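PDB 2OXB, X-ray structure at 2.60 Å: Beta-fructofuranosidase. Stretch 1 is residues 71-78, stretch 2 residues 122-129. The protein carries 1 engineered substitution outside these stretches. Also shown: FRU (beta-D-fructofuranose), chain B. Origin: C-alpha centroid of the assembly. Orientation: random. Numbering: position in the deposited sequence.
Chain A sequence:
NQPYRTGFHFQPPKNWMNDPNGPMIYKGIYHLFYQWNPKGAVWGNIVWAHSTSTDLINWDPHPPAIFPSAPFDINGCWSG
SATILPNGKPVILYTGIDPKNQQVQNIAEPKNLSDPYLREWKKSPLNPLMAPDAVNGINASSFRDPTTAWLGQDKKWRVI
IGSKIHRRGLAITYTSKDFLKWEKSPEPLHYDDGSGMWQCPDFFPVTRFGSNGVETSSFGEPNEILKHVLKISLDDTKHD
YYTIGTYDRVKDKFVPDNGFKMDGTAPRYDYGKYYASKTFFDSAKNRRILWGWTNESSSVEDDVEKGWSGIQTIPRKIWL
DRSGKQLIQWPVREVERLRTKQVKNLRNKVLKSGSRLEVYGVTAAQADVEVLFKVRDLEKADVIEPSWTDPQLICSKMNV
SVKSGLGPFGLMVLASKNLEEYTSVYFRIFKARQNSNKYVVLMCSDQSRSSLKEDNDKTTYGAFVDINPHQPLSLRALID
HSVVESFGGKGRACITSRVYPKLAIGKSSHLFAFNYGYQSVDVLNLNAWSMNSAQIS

Stretch 1 (71-78) PFDINGCW
Stretch 2 122-129: KKSPLNPL

The strongest polar link between the two stretches is a salt bridge: Lys123 NZ lies 3.0 Å from Asp73 OD1. The same pair is also a hydrogen bond from NZ to OD1, but a weak one. The CA-to-CB bond of Asp73 points sideways to stretch 2, and chi1 of 75° (p) with chi2 of 150° brings the carboxylate closer. The CA-to-CB bond of Lys123 points toward stretch 1, and the side chain reaches it with chi1 to chi4 of -51° (m), -163° (t), -83° (m) and 179° (t). Its NZ also comes within 4.5 Å of Cys77 SG, a van der Waals approach at most; Cys77 has chi1 -88° (m).

The backbone of stretch 1 turns at the aspartate. Asp73 to Gly76 form a type I beta turn, with Ile74 at phi/psi -57/-18 and Asn75 at -109/5, closed by Gly76 N to Asp73 O at 3.0 Å. Ile74 N also donates to Pro71 O at 2.8 Å. Asp73 itself is at -164/20. Gly76, at 158/151, occupies a conformation in which a CB would be jammed against the carbonyl O of Asn75; Cys77 and Trp78 are strand.

In stretch 2, Lys122 (-92/133) and Lys123 (-115/112) are extended. Ser124 (-47/152), chi1 165° (t), accepts a hydrogen bond at OG from Leu126 N at 2.9 Å, with an N-H...acceptor angle of 147°. Pro125 (-87/-18) and Leu126 (-74/-8) bend the chain, and their CA-to-CB bonds point away from stretch 1. Asn127 (-66/147) precedes a cis peptide bond to Pro128 (-80/147). Phe72 and Pro128 set the register, their CA atoms 6.0 Å apart.

Packing centres on Phe72, which is buried and contributes 116 Å² of the 260 Å² covered on both sides together. With phi/psi -45/1, chi1 56° (p) and chi2 77°, its CA-to-CB bond points toward stretch 2. Asn127 CB sits over one face, 3.7 Å from the ring centroid and 14° off the ring normal, a CH-pi contact; Asn127 has chi1 -65° (m) and chi2 -33°. At the ring edge, near its plane, Lys123 CB is 4.0 Å from Phe72 CZ. Ser124 O approaches Phe72 CE2 obliquely at 3.5 Å, and Asn127 O lies 3.6 Å from Phe72 CD2. Farther back along the side chain, Phe72 CB meets Pro128 CD at 3.8 Å, an apolar contact.

Beyond this contact, Trp78 (chi1 -71°, m; chi2 18°) presents a ring face to the bound fructofuranose, whose O6 is 3.3 Å from Trp78 CG.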

# COMPACT_ATOMS: atom_id res chain seq x y z
N PRO A 71 5.49 1.08 32.30
CA PRO A 71 6.92 0.88 32.02
C PRO A 71 7.18 0.42 30.58
O PRO A 71 7.76 1.15 29.78
CB PRO A 71 7.31 -0.18 33.04
CG PRO A 71 6.40 0.09 34.19
CD PRO A 71 5.09 0.33 33.51
N PHE A 72 6.73 -0.80 30.29
CA PHE A 72 6.89 -1.47 29.00
C PHE A 72 6.64 -0.68 27.71
O PHE A 72 6.79 -1.22 26.61
CB PHE A 72 6.07 -2.77 29.00
CG PHE A 72 4.60 -2.58 29.29
CD1 PHE A 72 3.72 -2.09 28.32
CD2 PHE A 72 4.08 -2.94 30.53
CE1 PHE A 72 2.35 -1.96 28.57
CE2 PHE A 72 2.71 -2.82 30.80
CZ PHE A 72 1.84 -2.33 29.82
N ASP A 73 6.29 0.59 27.83
CA ASP A 73 6.04 1.43 26.65
C ASP A 73 6.04 2.89 27.04
O ASP A 73 5.50 3.73 26.32
CB ASP A 73 4.68 1.10 26.04
CG ASP A 73 3.54 1.66 26.85
OD1 ASP A 73 2.49 1.98 26.25
OD2 ASP A 73 3.69 1.76 28.10
N ILE A 74 6.65 3.19 28.18
CA ILE A 74 6.70 4.54 28.72
C ILE A 74 7.35 5.50 27.72
O ILE A 74 7.18 6.71 27.81
CB ILE A 74 7.46 4.52 30.10
CG1 ILE A 74 6.78 5.45 31.11
CG2 ILE A 74 8.94 4.87 29.91
CD1 ILE A 74 6.97 6.90 30.83
N ASN A 75 8.07 4.96 26.74
CA ASN A 75 8.74 5.83 25.78
C ASN A 75 8.17 5.84 24.36
O ASN A 75 8.70 6.50 23.46
CB ASN A 75 10.23 5.52 25.77
CG ASN A 75 10.95 6.21 26.90
OD1 ASN A 75 11.17 7.41 26.86
ND2 ASN A 75 11.31 5.45 27.93
N GLY A 76 7.06 5.13 24.16
CA GLY A 76 6.45 5.10 22.85
C GLY A 76 5.56 3.91 22.58
O GLY A 76 5.73 2.83 23.15
N CYS A 77 4.57 4.12 21.72
CA CYS A 77 3.67 3.04 21.37
C CYS A 77 3.76 2.82 19.88
O CYS A 77 3.00 3.40 19.10
CB CYS A 77 2.23 3.38 21.76
SG CYS A 77 1.81 2.90 23.42
N TRP A 78 4.72 1.98 19.51
CA TRP A 78 4.99 1.64 18.12
C TRP A 78 3.97 0.70 17.47
O TRP A 78 3.09 0.14 18.13
CB TRP A 78 6.42 1.07 18.01
CG TRP A 78 7.50 2.13 18.22
CD1 TRP A 78 7.35 3.37 18.80
CD2 TRP A 78 8.87 2.06 17.80
NE1 TRP A 78 8.53 4.07 18.76
CE2 TRP A 78 9.48 3.29 18.15
CE3 TRP A 78 9.64 1.09 17.15
CZ2 TRP A 78 10.82 3.56 17.88
CZ3 TRP A 78 10.98 1.36 16.89
CH2 TRP A 78 11.55 2.59 17.25
N LYS A 122 -7.17 -2.79 27.43
CA LYS A 122 -6.51 -3.22 28.65
C LYS A 122 -5.16 -3.79 28.26
O LYS A 122 -5.05 -4.57 27.32
CB LYS A 122 -7.37 -4.29 29.34
CG LYS A 122 -7.08 -4.53 30.82
CD LYS A 122 -8.17 -5.40 31.45
CE LYS A 122 -7.82 -5.82 32.88
NZ LYS A 122 -7.53 -4.67 33.78
N LYS A 123 -4.12 -3.38 28.98
CA LYS A 123 -2.76 -3.82 28.71
C LYS A 123 -2.20 -4.65 29.87
O LYS A 123 -1.96 -4.13 30.95
CB LYS A 123 -1.89 -2.59 28.45
CG LYS A 123 -2.52 -1.67 27.40
CD LYS A 123 -1.54 -0.67 26.80
CE LYS A 123 -1.37 0.56 27.66
NZ LYS A 123 -0.39 1.49 27.04
N SER A 124 -1.99 -5.95 29.63
CA SER A 124 -1.46 -6.87 30.64
C SER A 124 -0.26 -6.34 31.39
O SER A 124 0.51 -5.53 30.87
CB SER A 124 -1.08 -8.20 29.99
OG SER A 124 -0.28 -8.98 30.86
N PRO A 125 -0.08 -6.79 32.65
CA PRO A 125 1.03 -6.39 33.53
C PRO A 125 2.24 -7.29 33.29
O PRO A 125 3.37 -6.97 33.66
CB PRO A 125 0.44 -6.60 34.92
CG PRO A 125 -0.33 -7.86 34.72
CD PRO A 125 -1.04 -7.64 33.38
N LEU A 126 1.98 -8.43 32.67
CA LEU A 126 3.04 -9.36 32.37
C LEU A 126 3.87 -8.83 31.22
O LEU A 126 4.90 -9.41 30.89
CB LEU A 126 2.44 -10.72 32.00
CG LEU A 126 1.48 -11.36 33.01
CD1 LEU A 126 1.09 -12.74 32.50
CD2 LEU A 126 2.14 -11.47 34.39
N ASN A 127 3.44 -7.74 30.59
CA ASN A 127 4.19 -7.17 29.47
C ASN A 127 5.55 -6.63 29.93
O ASN A 127 5.69 -6.14 31.05
CB ASN A 127 3.41 -6.05 28.78
CG ASN A 127 2.14 -6.55 28.12
OD1 ASN A 127 2.10 -7.67 27.63
ND2 ASN A 127 1.11 -5.72 28.09
N PRO A 128 6.58 -6.72 29.05
CA PRO A 128 6.58 -7.29 27.70
C PRO A 128 6.66 -8.81 27.64
O PRO A 128 7.30 -9.42 28.50
CB PRO A 128 7.82 -6.65 27.08
CG PRO A 128 8.77 -6.67 28.24
CD PRO A 128 7.89 -6.12 29.35
N LEU A 129 6.03 -9.40 26.63
CA LEU A 129 6.03 -10.86 26.44
C LEU A 129 7.32 -11.30 25.74
O LEU A 129 7.78 -12.44 25.89
CB LEU A 129 4.83 -11.29 25.59
CG LEU A 129 3.47 -11.54 26.26
CD1 LEU A 129 3.25 -10.55 27.38
CD2 LEU A 129 2.35 -11.44 25.23
C1 FRU B . 7.74 2.70 9.89
C2 FRU B . 8.28 2.83 11.32
C3 FRU B . 8.11 1.51 12.10
C4 FRU B . 7.90 1.96 13.52
C5 FRU B . 7.18 3.29 13.31
C6 FRU B . 7.65 4.39 14.24
O1 FRU B . 8.51 1.78 9.13
O2 FRU B . 9.66 3.31 11.51
O3 FRU B . 9.25 0.65 12.02
O4 FRU B . 7.09 1.04 14.26
O5 FRU B . 7.44 3.73 11.98
O6 FRU B . 7.18 4.09 15.55